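Local atomic coordinates of heme-binding protein A / AI-2 binding protein A (Helicobacter pylori SS1, PDB entry 6OFQ), a protein that probably binds peptides in the periplasm, as a type II substrate-binding protein that serves an ABC transporter. Residues 100-105 with 207-212; 296-301 with 421-426; 428-433 with 519-524. One frame throughout, in Å; residues are numbered along the deposited sequence.

Overall arrangement
Three contacts follow one another along the chain, none enclosing or crossing another. Interaction 1 comes first: the loop after strand 91-96 meets the loop leading into strand 214-220, closing 101 intervening residues and tying a loop of the antiparallel sheet to the approach of an outermost strand of a mixed sheet. Interaction 2, on the opposite side of the chain's centre, the two centres about 39 Å apart, pairs strands 292-298 and 423-429 within a third, mixed sheet and closes 119 residues. Interaction 3 opens just beyond it, where strand 423-429 ends; 428-433 meets the loop 519-524 near the middle of the molecule, tying that third sheet to the late C-terminal segment, which also contacts strand 66-68.

Interaction 1 (100-105 with 207-212)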
loop_
_atom_site.group_PDB
_atom_site.type_symbol
_atom_site.label_atom_id
_atom_site.label_comp_id
_atom_site.label_asym_id
_atom_site.label_seq_id
_atom_site.Cartn_x
_atom_site.Cartn_y
_atom_site.Cartn_z
ATOM N N VAL A 100 -23.622 -8.328 13.132
ATOM C CA VAL A 100 -23.051 -7.924 11.841
ATOM C C VAL A 100 -23.231 -9.146 10.968
ATOM O O VAL A 100 -22.869 -10.277 11.314
ATOM C CB VAL A 100 -21.553 -7.664 12.026
ATOM C CG1 VAL A 100 -20.885 -7.439 10.668
ATOM C CG2 VAL A 100 -21.317 -6.534 13.006
ATOM N N TYR A 101 -23.671 -8.915 9.726
ATOM C CA TYR A 101 -23.871 -9.970 8.772
ATOM C C TYR A 101 -22.941 -9.809 7.569
ATOM O O TYR A 101 -22.725 -8.665 7.120
ATOM C CB TYR A 101 -25.336 -10.020 8.309
ATOM C CG TYR A 101 -26.213 -10.499 9.467
ATOM C CD1 TYR A 101 -26.374 -11.856 9.657
ATOM C CD2 TYR A 101 -26.771 -9.628 10.376
ATOM C CE1 TYR A 101 -27.029 -12.390 10.742
ATOM C CE2 TYR A 101 -27.428 -10.130 11.489
ATOM C CZ TYR A 101 -27.539 -11.490 11.649
ATOM O OH TYR A 101 -28.197 -12.049 12.722
ATOM N N PHE A 102 -22.500 -10.939 7.021
ATOM C CA PHE A 102 -21.796 -10.940 5.757
ATOM C C PHE A 102 -22.752 -10.643 4.597
ATOM O O PHE A 102 -23.930 -10.974 4.647
ATOM C CB PHE A 102 -21.049 -12.242 5.520
ATOM C CG PHE A 102 -19.788 -12.381 6.332
ATOM C CD1 PHE A 102 -18.613 -11.811 5.908
ATOM C CD2 PHE A 102 -19.853 -13.075 7.546
ATOM C CE1 PHE A 102 -17.448 -11.935 6.669
ATOM C CE2 PHE A 102 -18.686 -13.201 8.293
ATOM C CZ PHE A 102 -17.489 -12.714 7.825
ATOM N N HIS A 103 -22.170 -10.099 3.531
ATOM C CA HIS A 103 -22.979 -9.781 2.336
ATOM C C HIS A 103 -23.732 -10.986 1.769
ATOM O O HIS A 103 -23.255 -12.096 1.816
ATOM C CB HIS A 103 -22.061 -9.336 1.214
ATOM C CG HIS A 103 -21.265 -8.130 1.570
ATOM N ND1 HIS A 103 -19.990 -7.957 1.101
ATOM C CD2 HIS A 103 -21.560 -7.047 2.312
ATOM C CE1 HIS A 103 -19.500 -6.834 1.592
ATOM N NE2 HIS A 103 -20.438 -6.244 2.308
ATOM N N GLN A 104 -24.871 -10.712 1.150
ATOM C CA GLN A 104 -25.497 -11.732 0.302
ATOM C C GLN A 104 -25.372 -11.278 -1.163
ATOM O O GLN A 104 -25.605 -10.103 -1.407
ATOM C CB GLN A 104 -26.961 -11.847 0.685
ATOM C CG GLN A 104 -27.171 -12.581 2.012
ATOM C CD GLN A 104 -28.599 -12.373 2.504
ATOM O OE1 GLN A 104 -28.935 -11.267 2.915
ATOM N NE2 GLN A 104 -29.478 -13.380 2.321
ATOM N N THR A 105 -25.028 -12.200 -2.047
ATOM C CA THR A 105 -24.823 -11.888 -3.449
ATOM C C THR A 105 -25.475 -13.020 -4.239
ATOM O O THR A 105 -25.876 -14.037 -3.636
ATOM C CB THR A 105 -23.325 -11.893 -3.742
ATOM O OG1 THR A 105 -22.834 -13.219 -3.538
ATOM C CG2 THR A 105 -22.528 -10.870 -2.902
ATOM N N LYS A 207 -14.672 -13.948 -5.942
ATOM C CA LYS A 207 -16.078 -13.615 -5.730
ATOM C C LYS A 207 -16.222 -13.398 -4.220
ATOM O O LYS A 207 -16.512 -14.329 -3.470
ATOM C CB LYS A 207 -16.968 -14.749 -6.280
ATOM C CG LYS A 207 -16.954 -14.809 -7.803
ATOM C CD LYS A 207 -17.720 -16.031 -8.286
ATOM C CE LYS A 207 -17.547 -16.100 -9.799
ATOM N NZ LYS A 207 -18.019 -17.367 -10.448
ATOM N N PRO A 208 -15.898 -12.195 -3.723
ATOM C CA PRO A 208 -15.645 -12.031 -2.314
ATOM C C PRO A 208 -16.891 -11.827 -1.499
ATOM O O PRO A 208 -17.884 -11.325 -1.979
ATOM C CB PRO A 208 -14.748 -10.786 -2.306
ATOM C CG PRO A 208 -15.258 -9.942 -3.466
ATOM C CD PRO A 208 -15.514 -11.003 -4.517
ATOM N N VAL A 209 -16.809 -12.152 -0.198
ATOM C CA VAL A 209 -17.815 -11.910 0.792
ATOM C C VAL A 209 -17.254 -11.198 2.022
ATOM O O VAL A 209 -16.357 -11.743 2.634
ATOM C CB VAL A 209 -18.495 -13.251 1.174
ATOM C CG1 VAL A 209 -19.505 -13.047 2.289
ATOM C CG2 VAL A 209 -19.208 -13.852 -0.045
ATOM N N GLY A 210 -17.760 -10.016 2.308
ATOM C CA GLY A 210 -17.251 -9.208 3.441
ATOM C C GLY A 210 -18.393 -8.667 4.254
ATOM O O GLY A 210 -19.563 -9.026 4.059
ATOM N N THR A 211 -18.091 -7.739 5.138
ATOM C CA THR A 211 -19.070 -7.027 5.943
ATOM C C THR A 211 -19.181 -5.535 5.676
ATOM O O THR A 211 -19.963 -4.863 6.327
ATOM C CB THR A 211 -18.766 -7.201 7.438
ATOM O OG1 THR A 211 -17.463 -6.701 7.737
ATOM C CG2 THR A 211 -18.830 -8.637 7.904
ATOM N N GLY A 212 -18.372 -5.025 4.751
ATOM C CA GLY A 212 -18.255 -3.598 4.588
ATOM C C GLY A 212 -19.397 -2.882 3.933
ATOM O O GLY A 212 -20.407 -3.507 3.565
HETATM O O HOH W 1 -19.130 -8.713 -1.541
#
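The carbonyl oxygen of Gly-210 takes one hydrogen bond from His-103 N and lies over the face of the same residue's ring. The bond from His-103 N to Gly-210 O is 2.9 Å long and runs nearly along the C=O axis. The same Gly-210 O sits 3.0 Å above the plane of the His-103 imidazole, over its centre. In His-103, chi1 of -60° sets CG anti to the carbonyl carbon, beside the backbone N. NE2 of His-103 donates to Gly-212 O (3.0 Å, 172° at the hydrogen), with the acceptor almost in the ring plane although the donor is tilted from the carbonyl plane; Gly-212 O also bonds Asn-230 ND2. At the other ring nitrogen a water joins His-103 ND1 to Pro-208 O, so the imidazole is tethered through both nitrogens. These loops lie beside two sheets of the type II binding-protein fold: 100-105 follows strand 91-96 of the antiparallel sheet, and 207-212 runs into strand 214-220, an outermost strand of the mixed one. Apolar contacts flank the polar grip. CG2 of Thr-211 lies over one face of the Phe-102 ring, displaced toward the rim, a CH-pi contact 4.0 Å from the centroid, and meets Val-100 CG1 at 3.6 Å; Leu-79 touches both Val-100 and Thr-211. Phe-102 CB packs on Val-209 CG1 at 3.7 Å, while Thr-211 OG1 bonds Asp-63 OD2.

Interaction 2 (296-301 with 421-426); sequences LSLNTQ and HEMAFA
Asn-299 brings ND2 of its amide over one face of the His-421 imidazole, while CB of Ser-297 approaches the ring obliquely, 4.2 Å from His-421 NE2. That ring nitrogen has a hydrogen bond to Gly-456 O, which fixes the far end of the imidazole. In Asn-299, chi1 of -173° puts CG anti to the backbone N, and from CG the ND2 branch reaches the other segment. There ND2 of Asn-299 donates to His-421 O at 3.1 Å, nearly in line with the carbonyl; Lys-302 NZ bonds the same oxygen. The other end of the amide is held as well: Asn-299 OD1 accepts from Gln-301 N (3.0 Å), forming an Asx turn just past the strand end. ND2 and OD1 of this buried residue each have a partner, which limits rotation of the amide. Backbone bonds join the strands. Asn-299 N donates to Glu-422 O, and Ser-297 and Ala-424 form a hydrogen-bonded pair, with Ser-297 N to Ala-424 O at 2.8 Å. On the face carrying Leu-296, Leu-298, Met-423 and Phe-425, Leu-298 and Met-423 lie side by side, CD2 of Leu-298 3.8 Å from Met-423 CG. On the other face Ser-297 OG meets Ala-426 CB at 3.5 Å. Strand 373-380 runs parallel to 423-429 on one flank, and strand 497-510 pairs antiparallel with 292-298 on the other. The contact is thus an antiparallel strand pair within a mixed sheet flanked by helices such as 409-417, the alpha/beta architecture of a type II periplasmic binding-protein lobe.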
loop_
_atom_site.group_PDB
_atom_site.type_symbol
_atom_site.label_atom_id
_atom_site.label_comp_id
_atom_site.label_asym_id
_atom_site.label_seq_id
_atom_site.Cartn_x
_atom_site.Cartn_y
_atom_site.Cartn_z
ATOM N N LEU A 296 14.089 4.384 -6.360
ATOM C CA LEU A 296 14.617 3.368 -7.231
ATOM C C LEU A 296 15.164 2.248 -6.348
ATOM O O LEU A 296 16.079 2.501 -5.538
ATOM C CB LEU A 296 15.639 4.020 -8.138
ATOM C CG LEU A 296 16.281 3.151 -9.215
ATOM C CD1 LEU A 296 15.290 2.778 -10.317
ATOM C CD2 LEU A 296 17.470 3.870 -9.839
ATOM N N SER A 297 14.626 1.038 -6.431
ATOM C CA SER A 297 15.208 -0.152 -5.800
ATOM C C SER A 297 16.515 -0.492 -6.525
ATOM O O SER A 297 16.537 -0.378 -7.761
ATOM C CB SER A 297 14.313 -1.409 -5.937
ATOM O OG SER A 297 13.090 -1.266 -5.221
ATOM N N LEU A 298 17.545 -0.840 -5.758
ATOM C CA LEU A 298 18.810 -1.370 -6.279
ATOM C C LEU A 298 18.953 -2.725 -5.619
ATOM O O LEU A 298 18.900 -2.857 -4.398
ATOM C CB LEU A 298 19.974 -0.492 -5.843
ATOM C CG LEU A 298 19.937 0.973 -6.282
ATOM C CD1 LEU A 298 21.054 1.802 -5.718
ATOM C CD2 LEU A 298 19.881 1.088 -7.812
ATOM N N ASN A 299 19.158 -3.763 -6.430
ATOM C CA ASN A 299 19.121 -5.125 -5.906
ATOM C C ASN A 299 20.476 -5.434 -5.321
ATOM O O ASN A 299 21.423 -5.784 -6.051
ATOM C CB ASN A 299 18.709 -6.146 -6.952
ATOM C CG ASN A 299 18.520 -7.540 -6.353
ATOM O OD1 ASN A 299 19.188 -7.881 -5.348
ATOM N ND2 ASN A 299 17.670 -8.329 -7.006
ATOM N N THR A 300 20.596 -5.211 -4.028
ATOM C CA THR A 300 21.876 -5.278 -3.319
ATOM C C THR A 300 22.486 -6.700 -3.269
ATOM O O THR A 300 23.631 -6.806 -2.782
ATOM C CB THR A 300 21.875 -4.667 -1.906
ATOM O OG1 THR A 300 21.063 -5.477 -1.033
ATOM C CG2 THR A 300 21.399 -3.229 -1.923
ATOM N N GLN A 301 21.763 -7.703 -3.729
ATOM C CA GLN A 301 22.378 -9.037 -3.781
ATOM C C GLN A 301 23.025 -9.318 -5.101
ATOM O O GLN A 301 23.540 -10.429 -5.247
ATOM C CB GLN A 301 21.355 -10.109 -3.408
ATOM C CG GLN A 301 20.706 -9.814 -2.066
ATOM C CD GLN A 301 21.692 -9.743 -0.899
ATOM O OE1 GLN A 301 22.596 -10.598 -0.770
ATOM N NE2 GLN A 301 21.527 -8.742 -0.024
ATOM N N HIS A 421 14.642 -8.075 -10.960
ATOM C CA HIS A 421 15.220 -6.813 -11.404
ATOM C C HIS A 421 16.633 -6.641 -10.873
ATOM O O HIS A 421 17.034 -7.224 -9.859
ATOM C CB HIS A 421 14.388 -5.661 -10.835
ATOM C CG HIS A 421 14.213 -5.684 -9.359
ATOM N ND1 HIS A 421 13.464 -6.668 -8.751
ATOM C CD2 HIS A 421 14.765 -4.935 -8.369
ATOM C CE1 HIS A 421 13.533 -6.508 -7.446
ATOM N NE2 HIS A 421 14.282 -5.465 -7.188
ATOM N N GLU A 422 17.316 -5.685 -11.501
ATOM C CA GLU A 422 18.575 -5.097 -11.012
ATOM C C GLU A 422 18.211 -3.767 -10.383
ATOM O O GLU A 422 18.522 -3.507 -9.224
ATOM C CB GLU A 422 19.618 -4.972 -12.133
ATOM C CG GLU A 422 20.121 -6.297 -12.696
ATOM C CD GLU A 422 21.105 -5.995 -13.800
ATOM O OE1 GLU A 422 22.222 -5.475 -13.616
ATOM O OE2 GLU A 422 20.699 -6.278 -14.920
ATOM N N MET A 423 17.681 -2.856 -11.180
ATOM C CA MET A 423 17.046 -1.620 -10.713
ATOM C C MET A 423 15.547 -1.644 -11.066
ATOM O O MET A 423 15.137 -2.213 -12.098
ATOM C CB MET A 423 17.702 -0.425 -11.392
ATOM C CG MET A 423 19.213 -0.425 -11.281
ATOM S SD MET A 423 20.003 1.104 -11.801
ATOM C CE MET A 423 19.292 1.289 -13.395
ATOM N N ALA A 424 14.716 -0.998 -10.254
ATOM C CA ALA A 424 13.288 -0.948 -10.574
ATOM C C ALA A 424 12.693 0.247 -9.816
ATOM O O ALA A 424 13.139 0.538 -8.704
ATOM C CB ALA A 424 12.628 -2.232 -10.104
ATOM N N PHE A 425 11.718 0.896 -10.405
ATOM C CA PHE A 425 10.941 1.867 -9.626
ATOM C C PHE A 425 10.127 1.174 -8.536
ATOM O O PHE A 425 9.608 0.075 -8.753
ATOM C CB PHE A 425 10.033 2.670 -10.552
ATOM C CG PHE A 425 10.744 3.621 -11.464
ATOM C CD1 PHE A 425 11.282 4.794 -11.027
ATOM C CD2 PHE A 425 10.982 3.285 -12.754
ATOM C CE1 PHE A 425 11.891 5.699 -11.873
ATOM C CE2 PHE A 425 11.621 4.147 -13.620
ATOM C CZ PHE A 425 12.105 5.329 -13.166
ATOM N N ALA A 426 10.033 1.853 -7.391
ATOM C CA ALA A 426 9.282 1.292 -6.290
ATOM C C ALA A 426 8.511 2.454 -5.682
ATOM O O ALA A 426 8.936 3.618 -5.739
ATOM C CB ALA A 426 10.245 0.767 -5.236
#

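Interaction 3 (428-433 with 519-524); sequences WMADIA and TGVSVN
Val-521 wedges its two methyl groups against consecutive carbonyl oxygens of the loop that follows strand 423-429, and this is the close-packed part of the contact. CG1 of Val-521 lies 3.4 Å from Ala-430 O, and CG2 of Val-521 is 3.5 Å from Asp-431 O. With CG1 anti to the carbonyl carbon (chi1 -64°), CG2 falls between the backbone N and the carbonyl carbon, and both branches meet the loop. CG1 of Val-521 also comes within 4.3 Å of Ala-430 CB, and Phe-68 of strand 66-68 packs on the same valine, which is buried. No direct hydrogen bond crosses here. Instead a water bridges the segments, donating to Ala-430 O (2.7 Å) and accepting from Ser-522 N (2.9 Å), so that Ala-430 O touches a methyl yet still has a polar partner. The centre of the contact lies about 7 Å from the centre of the chain, where the lobe holding the mixed sheet of strand 423-429 meets the loop before strand 530-531, a position consistent with the interdomain region of a type II binding protein. On the other side Met-429 is partly exposed, and chi2 of 61° bends its chain at SD. Its CE makes one close contact, 3.4 Å from Gly-520 O, but only grazes Val-523 CG1 at 4.4 Å. Gly-520 turns the chain there with a positive phi of 76°. Asp-431 CB points away from 519-524, and OD2 bonds Tyr-143 OH, while the Asp-431 backbone N bonds Asn-437 OD1.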
loop_
_atom_site.group_PDB
_atom_site.type_symbol
_atom_site.label_atom_id
_atom_site.label_comp_id
_atom_site.label_asym_id
_atom_site.label_seq_id
_atom_site.Cartn_x
_atom_site.Cartn_y
_atom_site.Cartn_z
ATOM N N TRP A 428 5.487 3.355 -2.273
ATOM C CA TRP A 428 4.694 2.929 -1.124
ATOM C C TRP A 428 3.808 4.049 -0.617
ATOM O O TRP A 428 4.231 5.231 -0.518
ATOM C CB TRP A 428 5.586 2.536 0.040
ATOM C CG TRP A 428 4.950 1.798 1.173
ATOM C CD1 TRP A 428 4.733 2.262 2.450
ATOM C CD2 TRP A 428 4.601 0.426 1.179
ATOM N NE1 TRP A 428 4.272 1.252 3.243
ATOM C CE2 TRP A 428 4.175 0.109 2.478
ATOM C CE3 TRP A 428 4.579 -0.573 0.189
ATOM C CZ2 TRP A 428 3.716 -1.146 2.814
ATOM C CZ3 TRP A 428 4.159 -1.817 0.549
ATOM C CH2 TRP A 428 3.768 -2.105 1.852
ATOM N N MET A 429 2.579 3.717 -0.338
ATOM C CA MET A 429 1.638 4.572 0.395
ATOM C C MET A 429 1.525 3.974 1.785
ATOM O O MET A 429 1.268 2.772 1.963
ATOM C CB MET A 429 0.282 4.446 -0.294
ATOM C CG MET A 429 -0.888 5.009 0.481
ATOM S SD MET A 429 -0.714 6.786 0.802
ATOM C CE MET A 429 -2.036 7.057 2.002
ATOM N N ALA A 430 1.722 4.816 2.803
ATOM C CA ALA A 430 1.511 4.382 4.182
ATOM C C ALA A 430 0.208 3.651 4.350
ATOM O O ALA A 430 -0.848 4.155 3.975
ATOM C CB ALA A 430 1.561 5.550 5.144
ATOM N N ASP A 431 0.280 2.517 5.052
ATOM C CA ASP A 431 -0.909 1.856 5.558
ATOM C C ASP A 431 -1.367 2.403 6.896
ATOM O O ASP A 431 -2.542 2.320 7.228
ATOM C CB ASP A 431 -0.713 0.327 5.675
ATOM C CG ASP A 431 -0.214 -0.259 4.359
ATOM O OD1 ASP A 431 -0.938 -0.088 3.321
ATOM O OD2 ASP A 431 0.900 -0.848 4.371
ATOM N N ILE A 432 -0.409 2.828 7.723
ATOM C CA ILE A 432 -0.556 3.349 9.091
ATOM C C ILE A 432 0.456 4.488 9.191
ATOM O O ILE A 432 1.469 4.461 8.509
ATOM C CB ILE A 432 -0.351 2.229 10.123
ATOM C CG1 ILE A 432 1.094 1.771 10.199
ATOM C CG2 ILE A 432 -1.377 1.129 9.891
ATOM C CD1 ILE A 432 1.372 0.804 11.334
ATOM N N ALA A 433 0.182 5.412 10.110
ATOM C CA ALA A 433 1.134 6.513 10.306
ATOM C C ALA A 433 2.175 6.131 11.358
ATOM O O ALA A 433 2.130 6.563 12.510
ATOM C CB ALA A 433 0.384 7.818 10.672
ATOM N N THR A 519 -6.253 12.867 2.381
ATOM C CA THR A 519 -5.526 12.769 3.654
ATOM C C THR A 519 -5.786 11.440 4.344
ATOM O O THR A 519 -6.783 10.771 4.120
ATOM C CB THR A 519 -5.919 13.930 4.573
ATOM O OG1 THR A 519 -7.330 13.965 4.801
ATOM C CG2 THR A 519 -5.440 15.277 3.935
ATOM N N GLY A 520 -4.855 11.083 5.221
ATOM C CA GLY A 520 -4.963 9.880 6.050
ATOM C C GLY A 520 -4.663 8.634 5.262
ATOM O O GLY A 520 -3.973 8.670 4.250
ATOM N N VAL A 521 -5.057 7.473 5.771
ATOM C CA VAL A 521 -4.776 6.176 5.121
ATOM C C VAL A 521 -6.100 5.544 4.662
ATOM O O VAL A 521 -7.209 5.878 5.079
ATOM C CB VAL A 521 -3.964 5.264 6.081
ATOM C CG1 VAL A 521 -2.584 5.856 6.386
ATOM C CG2 VAL A 521 -4.751 4.983 7.349
ATOM N N SER A 522 -5.969 4.528 3.844
ATOM C CA SER A 522 -7.092 3.856 3.194
ATOM C C SER A 522 -8.041 4.884 2.563
ATOM O O SER A 522 -9.239 4.991 2.884
ATOM C CB SER A 522 -7.822 2.888 4.141
ATOM O OG SER A 522 -8.754 2.102 3.380
ATOM N N VAL A 523 -7.480 5.684 1.668
ATOM C CA VAL A 523 -8.220 6.817 1.136
ATOM C C VAL A 523 -9.319 6.505 0.129
ATOM O O VAL A 523 -10.149 7.347 -0.170
ATOM C CB VAL A 523 -7.268 7.906 0.545
ATOM C CG1 VAL A 523 -6.218 8.311 1.560
ATOM C CG2 VAL A 523 -6.600 7.390 -0.723
ATOM N N ASN A 524 -9.228 5.314 -0.466
ATOM C CA ASN A 524 -10.174 4.896 -1.508
ATOM C C ASN A 524 -11.336 4.087 -1.032
ATOM O O ASN A 524 -11.932 3.322 -1.787
ATOM C CB ASN A 524 -9.437 4.244 -2.674
ATOM C CG ASN A 524 -8.498 5.240 -3.344
ATOM O OD1 ASN A 524 -8.878 6.367 -3.640
ATOM N ND2 ASN A 524 -7.232 4.852 -3.505
HETATM O O HOH W 2 -3.314 3.727 2.873
#